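Toll-like receptor 13 (Mus musculus, PDB 4Z0C) recognises single-stranded RNA from bacterial 23S rRNA and signals through MYD88 and TRAF6 to activate NF-kappa-B in the innate immune response. Local coordinates at residues A[3-8]-A[21-26]; A[238-243]-A[272-277]; A[429-434]-A[442-447]. One frame throughout, in Å; residues are numbered along the deposited sequence.

Interaction 1: residues A[3-8]-A[21-26]. With NAG (2-acetamido-2-deoxy-beta-D-glucopyranose), chain S.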
loop_
_atom_site.group_PDB
_atom_site.type_symbol
_atom_site.label_atom_id
_atom_site.label_comp_id
_atom_site.label_asym_id
_atom_site.label_seq_id
_atom_site.Cartn_x
_atom_site.Cartn_y
_atom_site.Cartn_z
ATOM N N PHE A 3 36.224 -12.387 -3.420
ATOM C CA PHE A 3 37.124 -11.446 -2.791
ATOM C C PHE A 3 36.619 -11.146 -1.389
ATOM O O PHE A 3 35.648 -11.750 -0.931
ATOM C CB PHE A 3 37.213 -10.170 -3.619
ATOM C CG PHE A 3 37.169 -10.407 -5.112
ATOM C CD1 PHE A 3 37.942 -11.394 -5.705
ATOM C CD2 PHE A 3 36.348 -9.635 -5.921
ATOM C CE1 PHE A 3 37.894 -11.602 -7.076
ATOM C CE2 PHE A 3 36.292 -9.841 -7.298
ATOM C CZ PHE A 3 37.060 -10.820 -7.873
ATOM N N ASN A 4 37.259 -10.199 -0.716
ATOM C CA ASN A 4 36.891 -9.866 0.657
ATOM C C ASN A 4 35.886 -8.717 0.731
ATOM O O ASN A 4 34.763 -8.909 1.196
ATOM C CB ASN A 4 38.144 -9.539 1.478
ATOM C CG ASN A 4 37.819 -9.014 2.872
ATOM O OD1 ASN A 4 36.738 -9.252 3.413
ATOM N ND2 ASN A 4 38.773 -8.309 3.467
ATOM N N LYS A 5 36.302 -7.529 0.296
ATOM C CA LYS A 5 35.487 -6.322 0.412
ATOM C C LYS A 5 34.663 -6.005 -0.837
ATOM O O LYS A 5 33.674 -5.289 -0.760
ATOM C CB LYS A 5 36.377 -5.127 0.742
ATOM C CG LYS A 5 36.072 -4.483 2.074
ATOM C CD LYS A 5 36.719 -5.218 3.220
ATOM C CE LYS A 5 36.584 -4.415 4.500
ATOM N NZ LYS A 5 37.056 -5.178 5.688
ATOM N N CYS A 6 35.049 -6.581 -1.971
ATOM C CA CYS A 6 34.494 -6.238 -3.276
ATOM C C CYS A 6 33.810 -7.431 -3.919
ATOM O O CYS A 6 34.123 -8.582 -3.601
ATOM C CB CYS A 6 35.632 -5.807 -4.227
ATOM S SG CYS A 6 36.603 -4.357 -3.747
ATOM N N THR A 7 32.937 -7.178 -4.887
ATOM C CA THR A 7 32.372 -8.282 -5.659
ATOM C C THR A 7 32.388 -7.968 -7.134
ATOM O O THR A 7 32.402 -6.809 -7.532
ATOM C CB THR A 7 30.902 -8.638 -5.235
ATOM O OG1 THR A 7 30.408 -9.699 -6.062
ATOM C CG2 THR A 7 29.962 -7.430 -5.373
ATOM N N GLN A 8 32.406 -9.009 -7.953
ATOM C CA GLN A 8 32.184 -8.810 -9.377
ATOM C C GLN A 8 30.697 -8.606 -9.667
ATOM O O GLN A 8 29.831 -9.041 -8.908
ATOM C CB GLN A 8 32.754 -9.970 -10.203
ATOM C CG GLN A 8 34.289 -9.900 -10.362
ATOM C CD GLN A 8 34.883 -11.090 -11.103
ATOM O OE1 GLN A 8 36.056 -11.082 -11.438
ATOM N NE2 GLN A 8 34.071 -12.120 -11.352
ATOM N N LYS A 21 31.086 -0.397 2.184
ATOM C CA LYS A 21 31.748 -1.456 2.935
ATOM C C LYS A 21 32.616 -0.882 4.054
ATOM O O LYS A 21 33.461 -1.586 4.595
ATOM C CB LYS A 21 32.615 -2.308 2.011
ATOM C CG LYS A 21 31.890 -2.971 0.844
ATOM C CD LYS A 21 30.736 -3.869 1.275
ATOM C CE LYS A 21 30.077 -4.505 0.056
ATOM N NZ LYS A 21 28.593 -4.621 0.188
ATOM N N LYS A 22 32.421 0.395 4.386
ATOM C CA LYS A 22 33.206 1.043 5.445
ATOM C C LYS A 22 34.712 0.929 5.195
ATOM O O LYS A 22 35.511 0.893 6.137
ATOM C CB LYS A 22 32.879 0.442 6.812
ATOM C CG LYS A 22 31.670 1.046 7.514
ATOM C CD LYS A 22 31.023 0.022 8.421
ATOM C CE LYS A 22 30.031 0.664 9.360
ATOM N NZ LYS A 22 30.781 1.419 10.404
ATOM N N ILE A 23 35.086 0.870 3.922
ATOM C CA ILE A 23 36.477 0.725 3.538
ATOM C C ILE A 23 37.272 1.950 3.941
ATOM O O ILE A 23 36.880 3.091 3.679
ATOM C CB ILE A 23 36.615 0.488 2.024
ATOM C CG1 ILE A 23 36.069 -0.892 1.654
ATOM C CG2 ILE A 23 38.070 0.630 1.573
ATOM C CD1 ILE A 23 35.912 -1.111 0.149
ATOM N N THR A 24 38.408 1.714 4.575
ATOM C CA THR A 24 39.222 2.814 5.035
ATOM C C THR A 24 40.624 2.743 4.455
ATOM O O THR A 24 41.278 3.770 4.285
ATOM C CB THR A 24 39.263 2.856 6.567
ATOM O OG1 THR A 24 39.943 4.042 6.984
ATOM C CG2 THR A 24 39.994 1.647 7.118
ATOM N N ASN A 25 41.058 1.531 4.120
ATOM C CA ASN A 25 42.371 1.293 3.522
ATOM C C ASN A 25 42.237 0.843 2.061
ATOM O O ASN A 25 41.901 -0.309 1.778
ATOM C CB ASN A 25 43.135 0.262 4.366
ATOM C CG ASN A 25 44.615 0.188 4.025
ATOM O OD1 ASN A 25 44.994 0.119 2.854
ATOM N ND2 ASN A 25 45.464 0.208 5.062
ATOM N N LEU A 26 42.498 1.767 1.143
ATOM C CA LEU A 26 42.273 1.544 -0.287
ATOM C C LEU A 26 43.057 0.352 -0.844
ATOM O O LEU A 26 42.497 -0.517 -1.528
ATOM C CB LEU A 26 42.609 2.811 -1.085
ATOM C CG LEU A 26 42.591 2.657 -2.606
ATOM C CD1 LEU A 26 41.221 2.226 -3.070
ATOM C CD2 LEU A 26 43.000 3.962 -3.288
HETATM C C1 NAG S . 46.822 -0.121 4.671
HETATM C C2 NAG S . 47.725 0.932 5.331
HETATM C C3 NAG S . 49.216 0.577 5.274
HETATM C C4 NAG S . 49.482 -0.898 5.578
HETATM C C5 NAG S . 48.536 -1.792 4.776
HETATM C C6 NAG S . 48.774 -3.277 5.055
HETATM C C7 NAG S . 46.906 3.238 5.395
HETATM C C8 NAG S . 46.177 4.260 4.566
HETATM N N2 NAG S . 47.507 2.242 4.734
HETATM O O3 NAG S . 49.921 1.376 6.204
HETATM O O4 NAG S . 50.833 -1.216 5.291
HETATM O O5 NAG S . 47.188 -1.444 5.045
HETATM O O6 NAG S . 48.764 -3.564 6.440
HETATM O O7 NAG S . 46.924 3.344 6.623
#
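Lys5 meets Lys21 and Ile23 with the inner part of its side chain and with its carbonyl. Its CG lies 3.6 Å from Ile23 CG1. The CD1 methyl of Ile23 reaches the same carbon, and more loosely CB of Lys5. The two side chains run past each other in opposite directions, so the touch is along their flanks. Lys21 lies beside Ile23, and its CB is 4.1 Å from Lys5 CG. Its CG rests 3.3 Å from Lys5 O, with CD and CE also near that oxygen. This is van der Waals contact between methylenes and a carbonyl. A bend at chi2 (-57°) keeps the Lys21 chain alongside the oxygen, while its end leads off toward Ile19 O, which NZ meets in a weak hydrogen bond.

The contact belongs to the N-terminal cap of the leucine-rich repeat ectodomain. Strand 7-9 and strand 15-17 form an antiparallel hairpin at the N-terminal end of the solenoid's run of strands, and the 21-26 segment leads from it toward the first leucine-rich repeat, LRR 1. The disulfide from Cys6 to Cys18 ties the hairpin covalently next to Lys5.

Further out, Asn45 OD1 accepts from the backbone N of both Lys21 and Ile23 and so holds the backbone of 21-23. Asn25 sits at the N-cap of helix 26-30, where its OD1 bonds Glu28 N. Its ND2 is glycosylated, with a bond of 1.5 Å to C1 of the NAG.

Interaction 2: residues A[238-243]-A[272-277]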
loop_
_atom_site.group_PDB
_atom_site.type_symbol
_atom_site.label_atom_id
_atom_site.label_comp_id
_atom_site.label_asym_id
_atom_site.label_seq_id
_atom_site.Cartn_x
_atom_site.Cartn_y
_atom_site.Cartn_z
ATOM N N ILE A 238 20.845 41.261 -15.195
ATOM C CA ILE A 238 21.717 41.856 -16.190
ATOM C C ILE A 238 21.036 43.025 -16.901
ATOM O O ILE A 238 19.893 42.918 -17.339
ATOM C CB ILE A 238 22.148 40.801 -17.222
ATOM C CG1 ILE A 238 23.058 41.412 -18.277
ATOM C CG2 ILE A 238 20.933 40.155 -17.885
ATOM C CD1 ILE A 238 23.620 40.385 -19.209
ATOM N N LYS A 239 21.721 44.157 -16.974
ATOM C CA LYS A 239 21.197 45.298 -17.715
ATOM C C LYS A 239 21.203 44.950 -19.204
ATOM O O LYS A 239 22.232 45.063 -19.866
ATOM C CB LYS A 239 22.046 46.546 -17.438
ATOM C CG LYS A 239 21.593 47.800 -18.172
ATOM C CD LYS A 239 22.340 49.041 -17.691
ATOM C CE LYS A 239 22.180 50.208 -18.666
ATOM N NZ LYS A 239 22.985 51.392 -18.255
ATOM N N LEU A 240 20.055 44.534 -19.729
ATOM C CA LEU A 240 19.984 43.999 -21.091
ATOM C C LEU A 240 20.363 44.971 -22.222
ATOM O O LEU A 240 20.683 44.529 -23.329
ATOM C CB LEU A 240 18.608 43.380 -21.364
ATOM C CG LEU A 240 18.465 41.932 -20.867
ATOM C CD1 LEU A 240 17.684 41.851 -19.555
ATOM C CD2 LEU A 240 17.857 41.031 -21.924
ATOM N N GLU A 241 20.338 46.278 -21.954
ATOM C CA GLU A 241 20.788 47.269 -22.937
ATOM C C GLU A 241 22.270 47.091 -23.291
ATOM O O GLU A 241 22.686 47.364 -24.420
ATOM C CB GLU A 241 20.556 48.688 -22.425
ATOM C CG GLU A 241 19.096 49.099 -22.359
ATOM C CD GLU A 241 18.439 48.710 -21.049
ATOM O OE1 GLU A 241 19.169 48.280 -20.132
ATOM O OE2 GLU A 241 17.198 48.840 -20.931
ATOM N N ASN A 242 23.057 46.622 -22.324
ATOM C CA ASN A 242 24.493 46.445 -22.507
ATOM C C ASN A 242 24.848 45.130 -23.168
ATOM O O ASN A 242 26.016 44.775 -23.307
ATOM C CB ASN A 242 25.214 46.591 -21.175
ATOM C CG ASN A 242 25.100 47.989 -20.615
ATOM O OD1 ASN A 242 24.481 48.856 -21.227
ATOM N ND2 ASN A 242 25.679 48.213 -19.444
ATOM N N LEU A 243 23.820 44.401 -23.576
ATOM C CA LEU A 243 24.003 43.230 -24.407
ATOM C C LEU A 243 23.972 43.791 -25.814
ATOM O O LEU A 243 23.293 44.774 -26.086
ATOM C CB LEU A 243 22.854 42.248 -24.190
ATOM C CG LEU A 243 23.067 40.753 -23.927
ATOM C CD1 LEU A 243 24.403 40.419 -23.280
ATOM C CD2 LEU A 243 21.923 40.254 -23.056
ATOM N N CYS A 272 12.730 43.121 -26.971
ATOM C CA CYS A 272 12.552 43.010 -28.412
ATOM C C CYS A 272 13.674 43.704 -29.197
ATOM O O CYS A 272 14.054 43.245 -30.283
ATOM C CB CYS A 272 11.194 43.559 -28.839
ATOM S SG CYS A 272 9.809 42.451 -28.538
ATOM N N HIS A 273 14.205 44.797 -28.655
ATOM C CA HIS A 273 15.305 45.490 -29.341
ATOM C C HIS A 273 16.518 44.572 -29.469
ATOM O O HIS A 273 17.221 44.592 -30.481
ATOM C CB HIS A 273 15.702 46.815 -28.657
ATOM C CG HIS A 273 16.832 47.517 -29.341
ATOM N ND1 HIS A 273 16.758 47.942 -30.652
ATOM C CD2 HIS A 273 18.087 47.815 -28.922
ATOM C CE1 HIS A 273 17.907 48.494 -31.000
ATOM N NE2 HIS A 273 18.731 48.428 -29.968
ATOM N N LEU A 274 16.744 43.768 -28.436
ATOM C CA LEU A 274 17.803 42.764 -28.452
ATOM C C LEU A 274 17.438 41.602 -29.370
ATOM O O LEU A 274 18.105 41.355 -30.377
ATOM C CB LEU A 274 18.053 42.234 -27.036
ATOM C CG LEU A 274 19.039 41.076 -26.877
ATOM C CD1 LEU A 274 20.410 41.453 -27.449
ATOM C CD2 LEU A 274 19.143 40.675 -25.422
ATOM N N LEU A 275 16.368 40.901 -29.006
ATOM C CA LEU A 275 15.958 39.657 -29.657
ATOM C C LEU A 275 15.644 39.832 -31.146
ATOM O O LEU A 275 15.880 38.919 -31.949
ATOM C CB LEU A 275 14.743 39.064 -28.931
ATOM C CG LEU A 275 14.996 37.987 -27.876
ATOM C CD1 LEU A 275 16.217 38.294 -27.013
ATOM C CD2 LEU A 275 13.759 37.814 -27.013
ATOM N N GLY A 276 15.085 40.989 -31.499
ATOM C CA GLY A 276 14.708 41.275 -32.872
ATOM C C GLY A 276 15.876 41.308 -33.845
ATOM O O GLY A 276 15.689 41.160 -35.055
ATOM N N ASN A 277 17.085 41.485 -33.321
ATOM C CA ASN A 277 18.288 41.519 -34.160
ATOM C C ASN A 277 19.163 40.270 -34.091
ATOM O O ASN A 277 20.343 40.318 -34.437
ATOM C CB ASN A 277 19.116 42.752 -33.844
ATOM C CG ASN A 277 18.467 44.023 -34.345
ATOM O OD1 ASN A 277 18.120 44.135 -35.523
ATOM N ND2 ASN A 277 18.245 44.967 -33.439
#
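Leu274 reaches from the helix to two leucines of the 238-243 segment, Leu240 and Leu243. Its CB starts toward that segment. CG lies anti to the backbone N (chi1 174°), and the chain then forks into two methyls with different roles. CD1 only skims Leu243, 4.2 Å from its CB. CD2 does most of the touching. It lies 3.7 Å from Leu243 CD2 and equally close to Leu240 CD2. It is therefore the one methyl shared by both partners. The Leu240 side chain stands roughly perpendicular to that of Leu274, while Leu243 meets it at a slant.

Leu240 and Leu243 stand at the start and just past the end of a 3-10 turn, 240-242, which lies in LRR 9 on the way from strand 230-232 to strand 253-255. Helix 268-275 follows the latter strand, so the contact joins the connecting segments of successive coils of the solenoid. The turn is closed by Leu243 N bonding Leu240 O, and both leucines point toward the helix. Met254 of strand 253-255 touches Leu243 and Leu274 too, extending the apolar cluster inward. At the helix, Cys272 is joined by a disulfide to Cys302 of helix 293-302.

Interaction 3: residues A[429-434]-A[442-447]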
loop_
_atom_site.group_PDB
_atom_site.type_symbol
_atom_site.label_atom_id
_atom_site.label_comp_id
_atom_site.label_asym_id
_atom_site.label_seq_id
_atom_site.Cartn_x
_atom_site.Cartn_y
_atom_site.Cartn_z
ATOM N N LEU A 429 -0.228 6.357 -23.660
ATOM C CA LEU A 429 -1.242 7.038 -22.867
ATOM C C LEU A 429 -0.976 6.890 -21.372
ATOM O O LEU A 429 -1.008 5.778 -20.824
ATOM C CB LEU A 429 -2.631 6.536 -23.235
ATOM C CG LEU A 429 -3.778 7.045 -22.359
ATOM C CD1 LEU A 429 -3.878 8.585 -22.372
ATOM C CD2 LEU A 429 -5.060 6.406 -22.835
ATOM N N ASP A 430 -0.713 8.012 -20.707
ATOM C CA ASP A 430 -0.366 7.956 -19.296
ATOM C C ASP A 430 -1.524 8.441 -18.425
ATOM O O ASP A 430 -1.795 9.652 -18.344
ATOM C CB ASP A 430 0.892 8.778 -19.008
ATOM C CG ASP A 430 1.472 8.501 -17.619
ATOM O OD1 ASP A 430 0.842 7.762 -16.817
ATOM O OD2 ASP A 430 2.553 9.047 -17.311
ATOM N N LEU A 431 -2.190 7.492 -17.762
ATOM C CA LEU A 431 -3.320 7.809 -16.882
ATOM C C LEU A 431 -2.968 7.529 -15.445
ATOM O O LEU A 431 -3.847 7.374 -14.593
ATOM C CB LEU A 431 -4.566 7.018 -17.269
ATOM C CG LEU A 431 -5.261 7.654 -18.466
ATOM C CD1 LEU A 431 -6.134 6.650 -19.203
ATOM C CD2 LEU A 431 -6.075 8.827 -17.966
ATOM N N GLY A 432 -1.669 7.443 -15.192
ATOM C CA GLY A 432 -1.167 7.134 -13.876
ATOM C C GLY A 432 -1.565 8.141 -12.817
ATOM O O GLY A 432 -1.780 9.300 -13.110
ATOM N N ASP A 433 -1.722 7.660 -11.589
ATOM C CA ASP A 433 -1.884 8.503 -10.417
ATOM C C ASP A 433 -3.143 9.374 -10.499
ATOM O O ASP A 433 -3.204 10.456 -9.919
ATOM C CB ASP A 433 -0.642 9.353 -10.185
ATOM C CG ASP A 433 -0.626 9.994 -8.810
ATOM O OD1 ASP A 433 -1.267 9.439 -7.894
ATOM O OD2 ASP A 433 -0.004 11.071 -8.656
ATOM N N ASN A 434 -4.145 8.900 -11.226
ATOM C CA ASN A 434 -5.446 9.546 -11.180
ATOM C C ASN A 434 -6.313 8.965 -10.055
ATOM O O ASN A 434 -5.776 8.504 -9.050
ATOM C CB ASN A 434 -6.120 9.510 -12.552
ATOM C CG ASN A 434 -5.523 10.559 -13.515
ATOM O OD1 ASN A 434 -5.759 11.754 -13.366
ATOM N ND2 ASN A 434 -4.772 10.106 -14.505
ATOM N N GLY A 442 -14.561 -1.293 -23.617
ATOM C CA GLY A 442 -14.355 -0.492 -24.806
ATOM C C GLY A 442 -13.746 0.877 -24.589
ATOM O O GLY A 442 -13.686 1.670 -25.536
ATOM N N THR A 443 -13.298 1.162 -23.365
ATOM C CA THR A 443 -12.780 2.498 -23.050
ATOM C C THR A 443 -11.654 2.919 -23.996
ATOM O O THR A 443 -11.559 4.086 -24.347
ATOM C CB THR A 443 -12.318 2.634 -21.579
ATOM O OG1 THR A 443 -13.452 2.566 -20.712
ATOM C CG2 THR A 443 -11.606 3.972 -21.346
ATOM N N PHE A 444 -10.829 1.957 -24.423
ATOM C CA PHE A 444 -9.673 2.241 -25.284
ATOM C C PHE A 444 -9.841 1.668 -26.693
ATOM O O PHE A 444 -8.871 1.562 -27.426
ATOM C CB PHE A 444 -8.371 1.703 -24.662
ATOM C CG PHE A 444 -8.240 1.980 -23.197
ATOM C CD1 PHE A 444 -7.868 3.231 -22.745
ATOM C CD2 PHE A 444 -8.510 0.987 -22.266
ATOM C CE1 PHE A 444 -7.763 3.499 -21.388
ATOM C CE2 PHE A 444 -8.396 1.239 -20.907
ATOM C CZ PHE A 444 -8.020 2.507 -20.469
ATOM N N ARG A 445 -11.060 1.272 -27.051
ATOM C CA ARG A 445 -11.345 0.717 -28.382
ATOM C C ARG A 445 -10.766 1.488 -29.575
ATOM O O ARG A 445 -10.236 0.863 -30.495
ATOM C CB ARG A 445 -12.855 0.520 -28.595
ATOM C CG ARG A 445 -13.321 -0.911 -28.525
ATOM C CD ARG A 445 -14.040 -1.324 -29.808
ATOM N NE ARG A 445 -13.109 -1.651 -30.890
ATOM C CZ ARG A 445 -12.637 -2.872 -31.140
ATOM N NH1 ARG A 445 -13.008 -3.898 -30.385
ATOM N NH2 ARG A 445 -11.789 -3.068 -32.149
ATOM N N PRO A 446 -10.880 2.836 -29.582
ATOM C CA PRO A 446 -10.350 3.586 -30.728
ATOM C C PRO A 446 -8.835 3.589 -30.853
ATOM O O PRO A 446 -8.344 3.856 -31.938
ATOM C CB PRO A 446 -10.828 5.019 -30.465
ATOM C CG PRO A 446 -11.976 4.877 -29.531
ATOM C CD PRO A 446 -11.645 3.711 -28.676
ATOM N N LEU A 447 -8.112 3.319 -29.770
ATOM C CA LEU A 447 -6.660 3.475 -29.757
ATOM C C LEU A 447 -5.912 2.316 -30.413
ATOM O O LEU A 447 -5.107 1.626 -29.768
ATOM C CB LEU A 447 -6.185 3.704 -28.324
ATOM C CG LEU A 447 -6.953 4.843 -27.646
ATOM C CD1 LEU A 447 -6.445 5.106 -26.233
ATOM C CD2 LEU A 447 -6.864 6.107 -28.495
#
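Leu429 lays its CD2 methyl against both Leu447 and Phe444. The nearer partner is Leu447 CD1, at 3.9 Å, with the Leu447 side chain set crosswise to that of Leu429. Phe444 CE1 is 4.2 Å from Leu429 CD2, and the methyl approaches the ring obliquely. Leu431 meets the same ring carbon from another direction. Its CD1 lies at the ring edge, near the plane, 4.2 Å from CE1. The Leu431 and Phe444 side chains point opposite ways and overlap alongside. With Phe444 CG anti to the carbonyl carbon (chi1 -44°), the CE1 edge is turned to Leu429 and Leu431. Thr443 CG2 sits 3.8 Å above the ring plane, over its centre, and covers one face.

The contact lies in LRR 17, with Leu447 just past its end. Leu429 and Leu431 are leucines of the strand and its exit, pointing into the coil. Phe444 and Leu447 face them from the convex side, within consecutive type I turns. Leu453 of the next strand touches Leu429 and Phe444. The exit is held by an Asx turn, Asp430 OD1 accepting from Gly432 N, and by Asn434. The Asn434 amide donates from ND2 to Leu431 O at 2.9 Å, above the carbonyl plane, and also to Leu407 O, while its OD1 accepts from Ile412 N. This links neighbouring coils in the manner of an LRR asparagine ladder. In the type II turn from Leu431 to Asn434, Asp433 O bonds Arg437 of the second subunit.

Across the core the side chains meet through carbon alone, so shape and burial hold strand to convex side, while the polar bonds fix the strand's exit.

Following the chain from the N terminus, interaction 1 closes first, across 12 residues that hold strand 15-17 and the end of strand 7-9. Interaction 2 closes a loop of 28 residues, joining the loop after strand 230-232 to helix 268-275, which follows strand 253-255. Interaction 3 closes last and spans only seven residues. The three are in series: none encloses or crosses another. They are far apart and do not touch, with centres 46 to 56 Å from one another. Interactions 1 and 3 lie on opposite sides of the chain's centre. Interaction 1 ties the cap hairpin to the segment leading into helix 26-30, and interaction 3 ties strand 428-430 and its exit to the convex-side loop.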